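Local structure of StiE protein (Stigmatella aurantiaca, 6ECX) at residues D152-F163 against R181-A192. The protein belongs to a multifunctional polyketide synthase, of which this is the O-methyltransferase domain, binding S-adenosylmethionine as methyl donor. Numbering follows the deposited sequence. Where two conformers were deposited one is given.
Sequences DFPGMYDLVLGF and RHLTNGGLLIMA. With SAM (S-adenosylmethionine), chain B.
V160 bonds through both sides of its peptide backbone, N to L188 O and O to I190 N, at the middle of a parallel ladder between strands 159-163 and 187-192, whose axes lie 4.5 Å apart; D158 O and G162 continue it at either end. Upstream, a separate parallel bridge joins Y157 to L183: Y157 N donates to H182 O (2.8 Å) and T184 N to Y157 O. Between the two sets, a type II turn from T184 to G187 carries segment 181-192 round the corner at N185 and G186.

Apolar packing lines both faces of the sheet. On one, CG1 of I190, placed between the backbone N and carbonyl carbon (chi1 56°), meets L161 CD2 at 3.6 Å and F163 CE1 at 3.8 Å, while I190 CD1 lies in the plane of the F163 ring at its edge. On the other, V160 spreads its branches, CG1 to L189 CD1 and CG2 to L183 CD1.

Around H182 the contact turns aromatic and polar. F153 CB sits over the imidazole face, 4.2 Å from its centroid, and the F153 ring turns its edge toward that face in an offset edge-to-face pair, planes at 79°. ND1 hydrogen-bonds to N178 O of helix 172-181 and NE2 to a water that also donates to D152 OD2; with F153 over the face, this probably limits how the ring can turn. G155 O, buried without a polar partner, lies at the ring edge, 3.0 Å from H182 CD2. In the R181-D152 salt bridge, D152 OD1 lies in the guanidinium plane, while NH2 meets it on its syn side (3.0 Å) but 33° out of the carboxylate plane; NH1 adds weak bonds to OD1 and OD2.

Strand 157-163 lies between 91-94 and 187-196 in this Rossmann-like methyltransferase sheet. The pairing rests mostly on backbone hydrogen bonds and buried apolar contacts, its salt bridge confined to solvent-exposed D152 and R181, while F163 O at the strand's end accepts the S-adenosylmethionine amino group.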
loop_
_atom_site.group_PDB
_atom_site.type_symbol
_atom_site.label_atom_id
_atom_site.label_comp_id
_atom_site.label_asym_id
_atom_site.label_seq_id
_atom_site.Cartn_x
_atom_site.Cartn_y
_atom_site.Cartn_z
ATOM N N ASP A 152 2.380 -20.191 -2.784
ATOM C CA ASP A 152 3.595 -19.682 -3.409
ATOM C C ASP A 152 3.255 -18.772 -4.580
ATOM O O ASP A 152 2.337 -19.048 -5.358
ATOM C CB ASP A 152 4.475 -20.835 -3.887
ATOM C CG ASP A 152 5.346 -21.391 -2.783
ATOM O OD1 ASP A 152 5.208 -20.928 -1.631
ATOM O OD2 ASP A 152 6.175 -22.280 -3.067
ATOM N N PHE A 153 3.982 -17.662 -4.680
ATOM C CA PHE A 153 3.894 -16.839 -5.870
ATOM C C PHE A 153 4.302 -17.672 -7.088
ATOM O O PHE A 153 5.091 -18.615 -6.966
ATOM C CB PHE A 153 4.780 -15.605 -5.716
ATOM C CG PHE A 153 4.388 -14.726 -4.561
ATOM C CD1 PHE A 153 3.052 -14.405 -4.338
ATOM C CD2 PHE A 153 5.355 -14.234 -3.678
ATOM C CE1 PHE A 153 2.683 -13.590 -3.262
ATOM C CE2 PHE A 153 4.993 -13.429 -2.610
ATOM C CZ PHE A 153 3.653 -13.098 -2.403
ATOM N N PRO A 154 3.736 -17.391 -8.265
ATOM C CA PRO A 154 3.871 -18.298 -9.412
ATOM C C PRO A 154 5.000 -17.920 -10.365
ATOM O O PRO A 154 4.809 -17.839 -11.584
ATOM C CB PRO A 154 2.506 -18.183 -10.091
ATOM C CG PRO A 154 2.107 -16.765 -9.852
ATOM C CD PRO A 154 2.699 -16.365 -8.507
ATOM N N GLY A 155 6.185 -17.679 -9.822
ATOM C CA GLY A 155 7.307 -17.296 -10.650
ATOM C C GLY A 155 8.408 -16.661 -9.824
ATOM O O GLY A 155 8.371 -16.657 -8.589
ATOM N N MET A 156 9.373 -16.096 -10.542
ATOM C CA MET A 156 10.529 -15.435 -9.952
ATOM C C MET A 156 10.525 -13.989 -10.434
ATOM O O MET A 156 10.528 -13.738 -11.645
ATOM C CB MET A 156 11.817 -16.166 -10.351
ATOM C CG MET A 156 13.076 -15.630 -9.707
ATOM S SD MET A 156 13.054 -15.752 -7.904
ATOM C CE MET A 156 13.057 -17.528 -7.679
ATOM N N TYR A 157 10.506 -13.041 -9.494
ATOM C CA TYR A 157 10.183 -11.654 -9.795
ATOM C C TYR A 157 11.369 -10.726 -9.561
ATOM O O TYR A 157 12.296 -11.033 -8.807
ATOM C CB TYR A 157 8.973 -11.206 -8.954
ATOM C CG TYR A 157 7.782 -12.080 -9.269
ATOM C CD1 TYR A 157 6.999 -11.832 -10.394
ATOM C CD2 TYR A 157 7.500 -13.205 -8.505
ATOM C CE1 TYR A 157 5.931 -12.675 -10.742
ATOM C CE2 TYR A 157 6.432 -14.046 -8.834
ATOM C CZ TYR A 157 5.646 -13.761 -9.939
ATOM O OH TYR A 157 4.599 -14.587 -10.254
ATOM N N ASP A 158 11.326 -9.587 -10.254
ATOM C CA ASP A 158 12.278 -8.502 -10.078
ATOM C C ASP A 158 11.745 -7.402 -9.193
ATOM O O ASP A 158 12.531 -6.694 -8.553
ATOM C CB ASP A 158 12.629 -7.893 -11.437
ATOM C CG ASP A 158 13.205 -8.913 -12.396
ATOM O OD1 ASP A 158 13.860 -9.859 -11.932
ATOM O OD2 ASP A 158 12.997 -8.756 -13.607
ATOM N N LEU A 159 10.418 -7.268 -9.112
ATOM C CA LEU A 159 9.784 -6.216 -8.326
ATOM C C LEU A 159 8.539 -6.808 -7.691
ATOM O O LEU A 159 7.801 -7.545 -8.357
ATOM C CB LEU A 159 9.418 -5.008 -9.208
ATOM C CG LEU A 159 8.495 -3.904 -8.659
ATOM C CD1 LEU A 159 9.205 -3.107 -7.562
ATOM C CD2 LEU A 159 8.071 -2.949 -9.798
ATOM N N VAL A 160 8.332 -6.528 -6.396
ATOM C CA VAL A 160 7.160 -6.989 -5.650
ATOM C C VAL A 160 6.462 -5.778 -5.035
ATOM O O VAL A 160 7.115 -4.897 -4.470
ATOM C CB VAL A 160 7.535 -8.013 -4.557
ATOM C CG1 VAL A 160 6.295 -8.429 -3.736
ATOM C CG2 VAL A 160 8.171 -9.271 -5.154
ATOM N N LEU A 161 5.128 -5.736 -5.146
ATOM C CA LEU A 161 4.320 -4.611 -4.694
ATOM C C LEU A 161 3.407 -5.080 -3.565
ATOM O O LEU A 161 2.750 -6.130 -3.683
ATOM C CB LEU A 161 3.439 -4.024 -5.819
ATOM C CG LEU A 161 3.966 -3.780 -7.226
ATOM C CD1 LEU A 161 2.861 -3.202 -8.116
ATOM C CD2 LEU A 161 5.142 -2.835 -7.195
ATOM N N GLY A 162 3.348 -4.292 -2.492
ATOM C CA GLY A 162 2.375 -4.528 -1.430
ATOM C C GLY A 162 1.920 -3.196 -0.881
ATOM O O GLY A 162 2.534 -2.668 0.050
ATOM N N PHE A 163 0.859 -2.628 -1.454
ATOM C CA PHE A 163 0.347 -1.329 -1.031
ATOM C C PHE A 163 -0.847 -1.589 -0.119
ATOM O O PHE A 163 -1.909 -2.020 -0.585
ATOM C CB PHE A 163 -0.032 -0.456 -2.229
ATOM C CG PHE A 163 1.098 -0.276 -3.242
ATOM C CD1 PHE A 163 2.440 -0.370 -2.848
ATOM C CD2 PHE A 163 0.814 -0.028 -4.587
ATOM C CE1 PHE A 163 3.471 -0.218 -3.776
ATOM C CE2 PHE A 163 1.836 0.132 -5.524
ATOM C CZ PHE A 163 3.177 0.032 -5.112
ATOM N N ARG A 181 11.533 -16.171 -1.326
ATOM C CA ARG A 181 11.787 -17.307 -2.206
ATOM C C ARG A 181 11.449 -17.016 -3.664
ATOM O O ARG A 181 11.860 -17.782 -4.551
ATOM C CB ARG A 181 11.006 -18.531 -1.700
ATOM C CG ARG A 181 11.553 -19.037 -0.365
ATOM C CD ARG A 181 10.804 -20.257 0.199
ATOM N NE ARG A 181 9.450 -19.926 0.636
ATOM C CZ ARG A 181 8.359 -20.249 -0.040
ATOM N NH1 ARG A 181 8.465 -20.930 -1.174
ATOM N NH2 ARG A 181 7.164 -19.910 0.421
ATOM N N HIS A 182 10.713 -15.941 -3.937
ATOM C CA HIS A 182 10.315 -15.623 -5.309
ATOM C C HIS A 182 10.820 -14.263 -5.772
ATOM O O HIS A 182 10.302 -13.704 -6.741
ATOM C CB HIS A 182 8.794 -15.721 -5.443
ATOM C CG HIS A 182 8.295 -17.098 -5.196
ATOM N ND1 HIS A 182 8.048 -17.577 -3.927
ATOM C CD2 HIS A 182 8.066 -18.128 -6.043
ATOM C CE1 HIS A 182 7.657 -18.838 -4.008
ATOM N NE2 HIS A 182 7.660 -19.194 -5.279
ATOM N N LEU A 183 11.832 -13.720 -5.113
ATOM C CA LEU A 183 12.455 -12.479 -5.542
ATOM C C LEU A 183 13.867 -12.807 -6.015
ATOM O O LEU A 183 14.623 -13.456 -5.280
ATOM C CB LEU A 183 12.474 -11.489 -4.373
ATOM C CG LEU A 183 12.806 -10.020 -4.558
ATOM C CD1 LEU A 183 11.990 -9.430 -5.711
ATOM C CD2 LEU A 183 12.512 -9.293 -3.240
ATOM N N THR A 184 14.222 -12.384 -7.233
ATOM C CA THR A 184 15.617 -12.523 -7.657
ATOM C C THR A 184 16.532 -11.734 -6.719
ATOM O O THR A 184 16.133 -10.724 -6.135
ATOM C CB THR A 184 15.822 -12.041 -9.107
ATOM O OG1 THR A 184 15.482 -10.647 -9.236
ATOM C CG2 THR A 184 14.980 -12.828 -10.034
ATOM N N ASN A 185 17.780 -12.187 -6.575
ATOM C CA ASN A 185 18.705 -11.459 -5.701
ATOM C C ASN A 185 18.905 -10.031 -6.201
ATOM O O ASN A 185 19.015 -9.776 -7.401
ATOM C CB ASN A 185 20.060 -12.172 -5.592
ATOM C CG ASN A 185 20.914 -11.605 -4.467
ATOM O OD1 ASN A 185 20.381 -10.993 -3.531
ATOM N ND2 ASN A 185 22.239 -11.811 -4.538
ATOM N N GLY A 186 18.942 -9.076 -5.273
ATOM C CA GLY A 186 18.892 -7.691 -5.705
ATOM C C GLY A 186 17.544 -7.191 -6.201
ATOM O O GLY A 186 17.441 -6.001 -6.533
ATOM N N GLY A 187 16.518 -8.040 -6.266
ATOM C CA GLY A 187 15.175 -7.582 -6.626
ATOM C C GLY A 187 14.622 -6.592 -5.600
ATOM O O GLY A 187 15.131 -6.458 -4.497
ATOM N N LEU A 188 13.564 -5.874 -5.987
ATOM C CA LEU A 188 13.012 -4.778 -5.193
ATOM C C LEU A 188 11.629 -5.124 -4.638
ATOM O O LEU A 188 10.835 -5.820 -5.278
ATOM C CB LEU A 188 12.909 -3.489 -6.029
ATOM C CG LEU A 188 14.190 -3.013 -6.731
ATOM C CD1 LEU A 188 13.913 -1.790 -7.603
ATOM C CD2 LEU A 188 15.276 -2.719 -5.704
ATOM N N LEU A 189 11.347 -4.616 -3.444
ATOM C CA LEU A 189 10.035 -4.707 -2.795
ATOM C C LEU A 189 9.640 -3.289 -2.429
ATOM O O LEU A 189 10.414 -2.596 -1.762
ATOM C CB LEU A 189 10.123 -5.567 -1.531
ATOM C CG LEU A 189 8.941 -5.564 -0.548
ATOM C CD1 LEU A 189 7.696 -6.173 -1.216
ATOM C CD2 LEU A 189 9.336 -6.312 0.712
ATOM N N ILE A 190 8.490 -2.815 -2.909
ATOM C CA ILE A 190 8.000 -1.514 -2.477
ATOM C C ILE A 190 6.668 -1.733 -1.763
ATOM O O ILE A 190 5.828 -2.518 -2.216
ATOM C CB ILE A 190 7.900 -0.486 -3.623
ATOM C CG1 ILE A 190 7.046 -0.972 -4.769
ATOM C CG2 ILE A 190 9.347 -0.087 -4.156
ATOM C CD1 ILE A 190 6.936 0.095 -5.895
ATOM N N MET A 191 6.513 -1.092 -0.610
ATOM C CA MET A 191 5.335 -1.305 0.207
ATOM C C MET A 191 4.869 0.021 0.762
ATOM O O MET A 191 5.673 0.917 1.024
ATOM C CB MET A 191 5.610 -2.252 1.371
ATOM C CG MET A 191 5.676 -3.700 0.991
ATOM S SD MET A 191 6.138 -4.646 2.439
ATOM C CE MET A 191 5.375 -3.703 3.749
ATOM N N ALA A 192 3.552 0.150 0.892
ATOM C CA ALA A 192 2.945 1.181 1.711
ATOM C C ALA A 192 2.291 0.474 2.888
ATOM O O ALA A 192 1.509 -0.465 2.687
ATOM C CB ALA A 192 1.920 1.993 0.910
HETATM N N SAM B . -2.995 -2.804 -3.436
HETATM C CA SAM B . -4.331 -2.450 -3.899
HETATM C C SAM B . -4.466 -0.943 -4.064
HETATM O O SAM B . -3.606 -0.210 -3.585
HETATM O OXT SAM B . -5.409 -0.425 -4.670
HETATM C CB SAM B . -5.374 -2.972 -2.927
HETATM C CG SAM B . -5.124 -2.608 -1.469
HETATM S SD SAM B . -6.537 -3.107 -0.450
HETATM C CE SAM B . -6.483 -1.846 0.850
HETATM C "C5'" SAM B . -5.953 -4.640 0.317
HETATM C "C4'" SAM B . -5.857 -5.799 -0.677
HETATM O "O4'" SAM B . -5.129 -6.901 -0.155
HETATM C "C3'" SAM B . -7.193 -6.378 -1.132
HETATM O "O3'" SAM B . -7.097 -6.516 -2.538
HETATM C "C2'" SAM B . -7.251 -7.766 -0.506
HETATM O "O2'" SAM B . -7.963 -8.721 -1.269
HETATM C "C1'" SAM B . -5.771 -8.120 -0.476
HETATM N N9 SAM B . -5.373 -9.162 0.491
HETATM C C8 SAM B . -5.588 -9.140 1.848
HETATM N N7 SAM B . -5.038 -10.258 2.388
HETATM C C5 SAM B . -4.484 -10.999 1.402
HETATM C C6 SAM B . -3.808 -12.205 1.394
HETATM N N6 SAM B . -3.599 -12.881 2.524
HETATM N N1 SAM B . -3.337 -12.726 0.199
HETATM C C2 SAM B . -3.531 -12.044 -0.980
HETATM N N3 SAM B . -4.203 -10.841 -0.959
HETATM C C4 SAM B . -4.681 -10.321 0.202
HETATM O O HOH W 1 7.205 -21.940 -5.827
#